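Local coordinates for protein MFP2B (Ascaris suum, PDB 2BJR) that probably enhances polymerization of the major sperm protein (MSP) in the amoeboid motility of nematode sperm, and carries a bound zinc ion, at residues F102-K107 against I162-L167; M241-N246 against I337-T342; G249-C254 against I269-E274. All coordinates share one frame; numbering follows the deposited sequence.

Interaction 1. Residues F102-K107 against I162-L167; sequences FDKMDK and IIAREL
A short helix, residues 101-106, lies against the middle strand of a three-stranded antiparallel sheet, and the two are joined chiefly by Lys-104 of the helix and Glu-166 of strand 161-166. The backbones stand well apart: the nearest pair of CA atoms, Lys-104 CA and Ala-164 CA, is separated by 8.0 Å, so the gap is bridged by side chains alone. Lys-104 suits this place because it has both reach and charge. Its CG leaves on the far side from the backbone N (chi1 -153°) and the chain then bends at chi2 (72°), which swings the ammonium across to Glu-166, with CG brought nearest Ala-164. There CG of Lys-104 comes to 4.5 Å from CB of Ala-164, a loose apolar touch; the small methyl of alanine leaves room beside the strand for the lysine chain. Glu-166 is bent as well (chi2 -88°), and the two side chains meet at about a right angle. NZ of Lys-104 lies 2.9 Å from OE2 of Glu-166, a salt bridge whose hydrogen bond is weak, whereas OE1 of Glu-166 is more distant from that NZ, at 3.8 Å. The stronger polar partner of OE2 is ND2 of Asn-94, from the neighbouring strand 92-97, whose backbone also bonds to that of Ala-164. The side chain of Glu-166 is about 8 Å from that of the zinc ligand His-86 and about 11 Å from the zinc ion, near the metal site but no part of it. With one carboxylate oxygen hydrogen-bonded by the Asn-94 amide and faced by the Lys-104 ammonium, this buried glutamate probably keeps its negative charge, and the pull between helix and sheet is more electrostatic than directional.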
loop_
_atom_site.group_PDB
_atom_site.type_symbol
_atom_site.label_atom_id
_atom_site.label_comp_id
_atom_site.label_asym_id
_atom_site.label_seq_id
_atom_site.Cartn_x
_atom_site.Cartn_y
_atom_site.Cartn_z
ATOM N N PHE A 102 3.099 -25.868 10.204
ATOM C CA PHE A 102 2.658 -27.026 11.015
ATOM C C PHE A 102 2.497 -26.638 12.471
ATOM O O PHE A 102 1.470 -26.910 13.055
ATOM C CB PHE A 102 3.583 -28.243 10.844
ATOM C CG PHE A 102 3.675 -28.736 9.407
ATOM C CD1 PHE A 102 4.893 -28.761 8.737
ATOM C CD2 PHE A 102 2.529 -29.127 8.727
ATOM C CE1 PHE A 102 4.969 -29.204 7.407
ATOM C CE2 PHE A 102 2.591 -29.568 7.400
ATOM C CZ PHE A 102 3.808 -29.592 6.740
ATOM N N ASP A 103 3.475 -25.931 13.028
ATOM C CA ASP A 103 3.384 -25.411 14.397
ATOM C C ASP A 103 2.177 -24.502 14.583
ATOM O O ASP A 103 1.438 -24.577 15.570
ATOM C CB ASP A 103 4.667 -24.661 14.736
ATOM C CG ASP A 103 5.864 -25.570 14.764
ATOM O OD1 ASP A 103 5.679 -26.821 14.634
ATOM O OD2 ASP A 103 7.024 -25.141 14.920
ATOM N N LYS A 104 1.951 -23.672 13.588
ATOM C CA LYS A 104 0.864 -22.737 13.625
ATOM C C LYS A 104 -0.481 -23.447 13.538
ATOM O O LYS A 104 -1.414 -23.126 14.259
ATOM C CB LYS A 104 1.048 -21.745 12.493
ATOM C CG LYS A 104 0.444 -20.452 12.738
ATOM C CD LYS A 104 1.176 -19.584 13.799
ATOM C CE LYS A 104 0.243 -18.443 14.080
ATOM N NZ LYS A 104 0.445 -17.719 15.344
HETATM N N MSE A 105 -0.580 -24.440 12.690
HETATM C CA MSE A 105 -1.822 -25.199 12.607
HETATM C C MSE A 105 -2.110 -25.958 13.909
HETATM O O MSE A 105 -3.252 -26.027 14.340
HETATM C CB MSE A 105 -1.764 -26.158 11.420
HETATM C CG MSE A 105 -1.965 -25.432 10.123
HETATM SE SE MSE A 105 -2.004 -26.780 8.652
HETATM C CE MSE A 105 -0.146 -27.021 8.416
ATOM N N ASP A 106 -1.066 -26.476 14.527
ATOM C CA ASP A 106 -1.189 -27.193 15.795
ATOM C C ASP A 106 -1.585 -26.305 16.983
ATOM O O ASP A 106 -2.049 -26.821 17.994
ATOM C CB ASP A 106 0.131 -27.911 16.124
ATOM C CG ASP A 106 0.438 -29.073 15.168
ATOM O OD1 ASP A 106 -0.457 -29.526 14.386
ATOM O OD2 ASP A 106 1.567 -29.578 15.131
ATOM N N LYS A 107 -1.392 -24.992 16.861
ATOM C CA LYS A 107 -1.802 -24.024 17.869
ATOM C C LYS A 107 -3.176 -23.490 17.530
ATOM O O LYS A 107 -3.718 -22.626 18.226
ATOM C CB LYS A 107 -0.795 -22.876 17.974
ATOM C CG LYS A 107 0.464 -23.216 18.776
ATOM C CD LYS A 107 1.470 -22.057 18.729
ATOM C CE LYS A 107 2.875 -22.477 19.113
ATOM N NZ LYS A 107 3.855 -21.389 18.761
ATOM N N ILE A 162 3.098 -17.046 4.022
ATOM C CA ILE A 162 1.716 -17.434 3.716
ATOM C C ILE A 162 0.799 -16.863 4.784
ATOM O O ILE A 162 1.281 -16.432 5.858
ATOM C CB ILE A 162 1.594 -18.966 3.616
ATOM C CG1 ILE A 162 1.942 -19.653 4.945
ATOM C CG2 ILE A 162 2.527 -19.448 2.563
ATOM C CD1 ILE A 162 1.579 -21.153 5.045
ATOM N N ILE A 163 -0.492 -16.776 4.466
ATOM C CA ILE A 163 -1.489 -16.206 5.377
ATOM C C ILE A 163 -2.126 -17.277 6.269
ATOM O O ILE A 163 -2.654 -18.293 5.756
ATOM C CB ILE A 163 -2.578 -15.485 4.594
ATOM C CG1 ILE A 163 -1.995 -14.292 3.829
ATOM C CG2 ILE A 163 -3.677 -15.031 5.494
ATOM C CD1 ILE A 163 -2.932 -13.728 2.768
ATOM N N ALA A 164 -2.104 -17.030 7.582
ATOM C CA ALA A 164 -2.885 -17.820 8.559
ATOM C C ALA A 164 -4.080 -17.010 9.026
ATOM O O ALA A 164 -4.000 -15.786 9.226
ATOM C CB ALA A 164 -2.001 -18.198 9.763
ATOM N N ARG A 165 -5.226 -17.672 9.157
ATOM C CA ARG A 165 -6.359 -17.140 9.874
ATOM C C ARG A 165 -6.183 -17.446 11.368
ATOM O O ARG A 165 -6.058 -18.617 11.767
ATOM C CB ARG A 165 -7.676 -17.774 9.366
ATOM C CG ARG A 165 -8.050 -17.495 7.937
ATOM C CD ARG A 165 -8.936 -18.590 7.290
ATOM N NE ARG A 165 -10.138 -18.876 8.097
ATOM C CZ ARG A 165 -11.244 -18.179 8.101
ATOM N NH1 ARG A 165 -11.401 -17.113 7.332
ATOM N NH2 ARG A 165 -12.256 -18.552 8.914
ATOM N N GLU A 166 -6.170 -16.391 12.177
ATOM C CA GLU A 166 -6.053 -16.507 13.620
ATOM C C GLU A 166 -7.457 -16.406 14.171
ATOM O O GLU A 166 -8.146 -15.409 13.969
ATOM C CB GLU A 166 -5.198 -15.370 14.183
ATOM C CG GLU A 166 -3.791 -15.355 13.666
ATOM C CD GLU A 166 -2.815 -16.202 14.449
ATOM O OE1 GLU A 166 -3.207 -16.853 15.443
ATOM O OE2 GLU A 166 -1.642 -16.227 14.046
ATOM N N LEU A 167 -7.859 -17.444 14.895
ATOM C CA LEU A 167 -9.230 -17.606 15.344
ATOM C C LEU A 167 -9.449 -17.140 16.792
ATOM O O LEU A 167 -10.598 -17.060 17.237
ATOM C CB LEU A 167 -9.650 -19.070 15.177
ATOM C CG LEU A 167 -9.580 -19.565 13.721
ATOM C CD1 LEU A 167 -10.171 -20.977 13.571
ATOM C CD2 LEU A 167 -10.291 -18.587 12.813
#

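Interaction 2. Residues M241-N246 against I337-T342; sequences MGRIWN and IGYGGT
Arg-243, on strand 238-247, spans the gap to Gly-338 at the end of strand 334-339, where the axes of the two short strand segments approach to 7.8 Å. From CB, which points at the other segment, CG is set between the backbone N and the carbonyl carbon (chi1 70°), and from there the chain runs straight out to NE. The side chain packs on the way against Cys-254 of the adjoining strand and Ile-324 of strand 322-329. NE forms a salt bridge with OE1 of Glu-224, the strongest polar partner of this arginine. Beyond CZ the two terminal nitrogens converge end-on upon one atom, the carbonyl oxygen of Gly-338. NH2 of Arg-243 lies 2.9 Å from O of Gly-338, with an N-H...O angle of 156°. NH1 of Arg-243 is 3.1 Å from that O, at a more bent 142°. The oxygen sits in the guanidinium plane; NH1 lies in the carbonyl plane, while NH2 is somewhat tilted from it. NH1 of Arg-243 also comes within 4.4 Å of CB of Ile-337. NH2 of Arg-243 approaches CD1 of Tyr-339 at 4.4 Å, at the edge of the phenol ring, whose OH is bonded to O of Pro-222. Just beyond, Gly-340 and Gly-341 suit the positive phi angles of the type I' turn from Tyr-339 to Thr-342. Three N-H groups thus fix the guanidinium's position and rotation: Glu-224 probably balances its charge, and the forked grip satisfies a buried carbonyl while tying two sheets together.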
loop_
_atom_site.group_PDB
_atom_site.type_symbol
_atom_site.label_atom_id
_atom_site.label_comp_id
_atom_site.label_asym_id
_atom_site.label_seq_id
_atom_site.Cartn_x
_atom_site.Cartn_y
_atom_site.Cartn_z
HETATM N N MSE A 241 2.856 10.991 -5.640
HETATM C CA MSE A 241 2.301 11.619 -4.454
HETATM C C MSE A 241 1.507 12.845 -4.872
HETATM O O MSE A 241 1.803 13.541 -5.809
HETATM C CB MSE A 241 3.350 12.026 -3.425
HETATM C CG MSE A 241 4.150 10.937 -2.888
HETATM SE SE MSE A 241 3.208 9.773 -1.694
HETATM C CE MSE A 241 4.733 8.680 -1.322
ATOM N N GLY A 242 0.413 13.054 -4.188
ATOM C CA GLY A 242 -0.386 14.186 -4.453
ATOM C C GLY A 242 -1.240 14.519 -3.256
ATOM O O GLY A 242 -0.897 14.189 -2.124
ATOM N N ARG A 243 -2.341 15.221 -3.514
ATOM C CA ARG A 243 -3.157 15.774 -2.445
ATOM C C ARG A 243 -4.598 15.328 -2.481
ATOM O O ARG A 243 -5.176 15.183 -3.563
ATOM C CB ARG A 243 -3.072 17.292 -2.510
ATOM C CG ARG A 243 -3.735 18.005 -3.660
ATOM C CD ARG A 243 -3.501 19.514 -3.643
ATOM N NE ARG A 243 -4.058 20.189 -4.820
ATOM C CZ ARG A 243 -3.437 20.264 -5.999
ATOM N NH1 ARG A 243 -2.237 19.718 -6.161
ATOM N NH2 ARG A 243 -3.997 20.870 -7.021
ATOM N N ILE A 244 -5.171 15.079 -1.302
ATOM C CA ILE A 244 -6.614 14.955 -1.137
ATOM C C ILE A 244 -7.185 16.035 -0.225
ATOM O O ILE A 244 -6.463 16.650 0.555
ATOM C CB ILE A 244 -7.048 13.596 -0.645
ATOM C CG1 ILE A 244 -6.406 13.286 0.698
ATOM C CG2 ILE A 244 -6.719 12.533 -1.686
ATOM C CD1 ILE A 244 -7.021 12.097 1.444
ATOM N N TRP A 245 -8.491 16.300 -0.395
ATOM C CA TRP A 245 -9.216 17.189 0.516
ATOM C C TRP A 245 -10.633 16.671 0.611
ATOM O O TRP A 245 -11.091 15.880 -0.235
ATOM C CB TRP A 245 -9.203 18.621 0.021
ATOM C CG TRP A 245 -9.836 18.823 -1.319
ATOM C CD1 TRP A 245 -11.093 19.317 -1.557
ATOM C CD2 TRP A 245 -9.259 18.578 -2.610
ATOM N NE1 TRP A 245 -11.330 19.386 -2.909
ATOM C CE2 TRP A 245 -10.224 18.945 -3.582
ATOM C CE3 TRP A 245 -8.026 18.082 -3.053
ATOM C CZ2 TRP A 245 -10.000 18.816 -4.966
ATOM C CZ3 TRP A 245 -7.808 17.948 -4.418
ATOM C CH2 TRP A 245 -8.781 18.342 -5.368
ATOM N N ASN A 246 -11.315 17.130 1.653
ATOM C CA ASN A 246 -12.647 16.680 1.971
ATOM C C ASN A 246 -13.616 17.605 1.224
ATOM O O ASN A 246 -13.717 18.782 1.521
ATOM C CB ASN A 246 -12.832 16.682 3.467
ATOM C CG ASN A 246 -14.214 16.162 3.905
ATOM O OD1 ASN A 246 -15.081 15.903 3.076
ATOM N ND2 ASN A 246 -14.385 15.966 5.195
ATOM N N ILE A 337 3.557 19.627 -8.975
ATOM C CA ILE A 337 2.167 19.570 -8.563
ATOM C C ILE A 337 1.317 19.439 -9.818
ATOM O O ILE A 337 1.760 19.811 -10.928
ATOM C CB ILE A 337 1.734 20.839 -7.822
ATOM C CG1 ILE A 337 2.102 22.113 -8.619
ATOM C CG2 ILE A 337 2.295 20.870 -6.463
ATOM C CD1 ILE A 337 1.399 23.384 -8.095
ATOM N N GLY A 338 0.125 18.906 -9.639
ATOM C CA GLY A 338 -0.934 19.102 -10.592
ATOM C C GLY A 338 -1.607 20.417 -10.273
ATOM O O GLY A 338 -2.027 20.616 -9.144
ATOM N N TYR A 339 -1.707 21.319 -11.243
ATOM C CA TYR A 339 -2.426 22.560 -11.035
ATOM C C TYR A 339 -2.727 23.264 -12.361
ATOM O O TYR A 339 -1.930 23.262 -13.251
ATOM C CB TYR A 339 -1.615 23.500 -10.147
ATOM C CG TYR A 339 -2.353 24.768 -9.816
ATOM C CD1 TYR A 339 -3.295 24.787 -8.806
ATOM C CD2 TYR A 339 -2.121 25.953 -10.516
ATOM C CE1 TYR A 339 -4.009 25.948 -8.491
ATOM C CE2 TYR A 339 -2.841 27.139 -10.204
ATOM C CZ TYR A 339 -3.793 27.106 -9.182
ATOM O OH TYR A 339 -4.537 28.217 -8.832
ATOM N N GLY A 340 -3.892 23.888 -12.462
ATOM C CA GLY A 340 -4.205 24.732 -13.593
ATOM C C GLY A 340 -4.279 23.997 -14.900
ATOM O O GLY A 340 -3.967 24.569 -15.937
ATOM N N GLY A 341 -4.646 22.732 -14.860
ATOM C CA GLY A 341 -4.744 21.926 -16.070
ATOM C C GLY A 341 -3.432 21.398 -16.608
ATOM O O GLY A 341 -3.382 20.901 -17.725
ATOM N N THR A 342 -2.365 21.468 -15.810
ATOM C CA THR A 342 -1.082 20.955 -16.214
ATOM C C THR A 342 -0.269 20.427 -15.016
ATOM O O THR A 342 -0.766 20.402 -13.888
ATOM C CB THR A 342 -0.312 22.044 -17.018
ATOM O OG1 THR A 342 0.779 21.435 -17.689
ATOM C CG2 THR A 342 0.330 23.038 -16.148
#

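Interaction 3. Residues G249-C254 against I269-E274; sequences GKIAAC and IQILYE
Three isoleucines carry this contact, Ile-251 from strand 250-257 facing Ile-269 and Ile-271 from strand 268-274. No hydrogen bond passes between the two segments; the contact between them is apolar. Ile-251 divides its two branches between its partners. Its CG2, anti to the backbone N, lies 3.9 Å from CD1 of Ile-269, and there the two side chains slide past each other in opposite directions. Its longer branch instead ends in CD1, which meets CD1 of Ile-271 tip to tip, also at 3.9 Å. Because Ile-269 and Ile-271 are two residues apart on an extended strand, both turn to the same side, and a beta-branched residue with arms of unequal length suits the position opposite them. Ala-253, two residues on from Ile-251, also points its CB toward strand 268-274. Ile-244 of strand 238-247 packs on both Ala-253 and Ile-271, and Phe-198 of strand 194-199 adjoins Ile-271. The two strands belong to one antiparallel sheet without being neighbours in it: strands 238-247 and 229-235 come between them. That such separated strands touch through their side chains is consistent with a strongly curled antiparallel sheet, with these isoleucines in the apolar core on its inner side.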
loop_
_atom_site.group_PDB
_atom_site.type_symbol
_atom_site.label_atom_id
_atom_site.label_comp_id
_atom_site.label_asym_id
_atom_site.label_seq_id
_atom_site.Cartn_x
_atom_site.Cartn_y
_atom_site.Cartn_z
ATOM N N GLY A 249 -17.850 15.899 2.399
ATOM C CA GLY A 249 -17.834 14.614 3.076
ATOM C C GLY A 249 -17.179 13.472 2.285
ATOM O O GLY A 249 -17.076 12.366 2.799
ATOM N N LYS A 250 -16.741 13.769 1.057
ATOM C CA LYS A 250 -16.217 12.787 0.102
ATOM C C LYS A 250 -14.725 13.074 -0.168
ATOM O O LYS A 250 -14.282 14.229 -0.198
ATOM C CB LYS A 250 -16.997 12.862 -1.206
ATOM C CG LYS A 250 -18.485 12.381 -1.054
ATOM C CD LYS A 250 -19.191 12.393 -2.402
ATOM C CE LYS A 250 -20.730 12.140 -2.332
ATOM N NZ LYS A 250 -21.288 11.856 -3.707
ATOM N N ILE A 251 -13.965 12.032 -0.399
ATOM C CA ILE A 251 -12.554 12.195 -0.809
ATOM C C ILE A 251 -12.449 12.777 -2.227
ATOM O O ILE A 251 -12.984 12.231 -3.195
ATOM C CB ILE A 251 -11.838 10.840 -0.714
ATOM C CG1 ILE A 251 -11.882 10.314 0.712
ATOM C CG2 ILE A 251 -10.339 10.960 -1.222
ATOM C CD1 ILE A 251 -11.560 8.844 0.823
ATOM N N ALA A 252 -11.749 13.892 -2.355
ATOM C CA ALA A 252 -11.394 14.466 -3.624
ATOM C C ALA A 252 -9.875 14.529 -3.686
ATOM O O ALA A 252 -9.233 14.671 -2.660
ATOM C CB ALA A 252 -11.973 15.847 -3.750
ATOM N N ALA A 253 -9.323 14.424 -4.895
ATOM C CA ALA A 253 -7.875 14.321 -5.082
ATOM C C ALA A 253 -7.397 15.091 -6.298
ATOM O O ALA A 253 -8.155 15.331 -7.279
ATOM C CB ALA A 253 -7.456 12.841 -5.179
ATOM N N CYS A 254 -6.103 15.422 -6.275
ATOM C CA CYS A 254 -5.417 15.923 -7.454
ATOM C C CYS A 254 -3.981 15.442 -7.498
ATOM O O CYS A 254 -3.275 15.531 -6.505
ATOM C CB CYS A 254 -5.410 17.456 -7.483
ATOM S SG CYS A 254 -4.636 18.120 -8.983
ATOM N N ILE A 269 -6.826 5.081 -4.588
ATOM C CA ILE A 269 -5.654 5.787 -4.055
ATOM C C ILE A 269 -5.276 5.207 -2.707
ATOM O O ILE A 269 -5.982 4.362 -2.162
ATOM C CB ILE A 269 -5.912 7.299 -3.859
ATOM C CG1 ILE A 269 -7.043 7.518 -2.857
ATOM C CG2 ILE A 269 -6.175 7.951 -5.203
ATOM C CD1 ILE A 269 -7.128 8.990 -2.402
ATOM N N GLN A 270 -4.117 5.623 -2.191
ATOM C CA GLN A 270 -3.693 5.200 -0.853
ATOM C C GLN A 270 -3.521 6.463 -0.007
ATOM O O GLN A 270 -2.883 7.422 -0.440
ATOM C CB GLN A 270 -2.432 4.385 -0.909
ATOM C CG GLN A 270 -2.623 3.073 -1.691
ATOM C CD GLN A 270 -1.331 2.263 -1.788
ATOM O OE1 GLN A 270 -0.549 2.274 -0.868
ATOM N NE2 GLN A 270 -1.157 1.502 -2.879
ATOM N N ILE A 271 -4.106 6.446 1.169
ATOM C CA ILE A 271 -4.035 7.591 2.049
ATOM C C ILE A 271 -3.097 7.302 3.203
ATOM O O ILE A 271 -3.223 6.285 3.905
ATOM C CB ILE A 271 -5.419 7.968 2.563
ATOM C CG1 ILE A 271 -6.350 8.403 1.396
ATOM C CG2 ILE A 271 -5.294 9.095 3.624
ATOM C CD1 ILE A 271 -7.797 8.719 1.767
ATOM N N LEU A 272 -2.162 8.233 3.444
ATOM C CA LEU A 272 -1.196 8.056 4.522
ATOM C C LEU A 272 -1.881 8.362 5.881
ATOM O O LEU A 272 -2.607 9.342 5.990
ATOM C CB LEU A 272 0.037 8.978 4.310
ATOM C CG LEU A 272 1.136 8.840 5.342
ATOM C CD1 LEU A 272 1.736 7.494 5.298
ATOM C CD2 LEU A 272 2.200 9.867 5.106
ATOM N N TYR A 273 -1.655 7.496 6.865
ATOM C CA TYR A 273 -2.207 7.658 8.196
ATOM C C TYR A 273 -1.100 7.833 9.222
ATOM O O TYR A 273 -0.058 7.185 9.137
ATOM C CB TYR A 273 -2.990 6.423 8.613
ATOM C CG TYR A 273 -4.413 6.298 8.133
ATOM C CD1 TYR A 273 -5.050 7.276 7.396
ATOM C CD2 TYR A 273 -5.132 5.155 8.453
ATOM C CE1 TYR A 273 -6.389 7.126 6.999
ATOM C CE2 TYR A 273 -6.468 4.998 8.069
ATOM C CZ TYR A 273 -7.090 5.981 7.352
ATOM O OH TYR A 273 -8.404 5.800 6.983
ATOM N N GLU A 274 -1.357 8.702 10.193
ATOM C CA GLU A 274 -0.505 8.844 11.362
ATOM C C GLU A 274 -1.082 7.914 12.404
ATOM O O GLU A 274 -2.252 8.071 12.840
ATOM C CB GLU A 274 -0.544 10.297 11.866
ATOM C CG GLU A 274 0.324 10.584 13.073
ATOM C CD GLU A 274 0.393 12.087 13.305
ATOM O OE1 GLU A 274 -0.670 12.669 13.588
ATOM O OE2 GLU A 274 1.490 12.681 13.142
#

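Interaction 1 comes first along the chain, in the first of the two Cytosolic motility protein family regions; interactions 2 and 3 lie in the second, on the opposite side of the chain's centre. The centre of interaction 1 is about 44 Å from that of interaction 2 and about 34 Å from that of interaction 3. The centres of interactions 2 and 3 are about 12 Å apart, and the two touch through neighbouring strands 238-247 and 250-257, where Arg-243 O and Cys-254 N, 2.9 Å apart, probably form a hydrogen bond. Both segments of interaction 3 fall between those of interaction 2. One curled sheet is thus packed within itself and tied outward to the next, while helix and sheet meet separately in the other half.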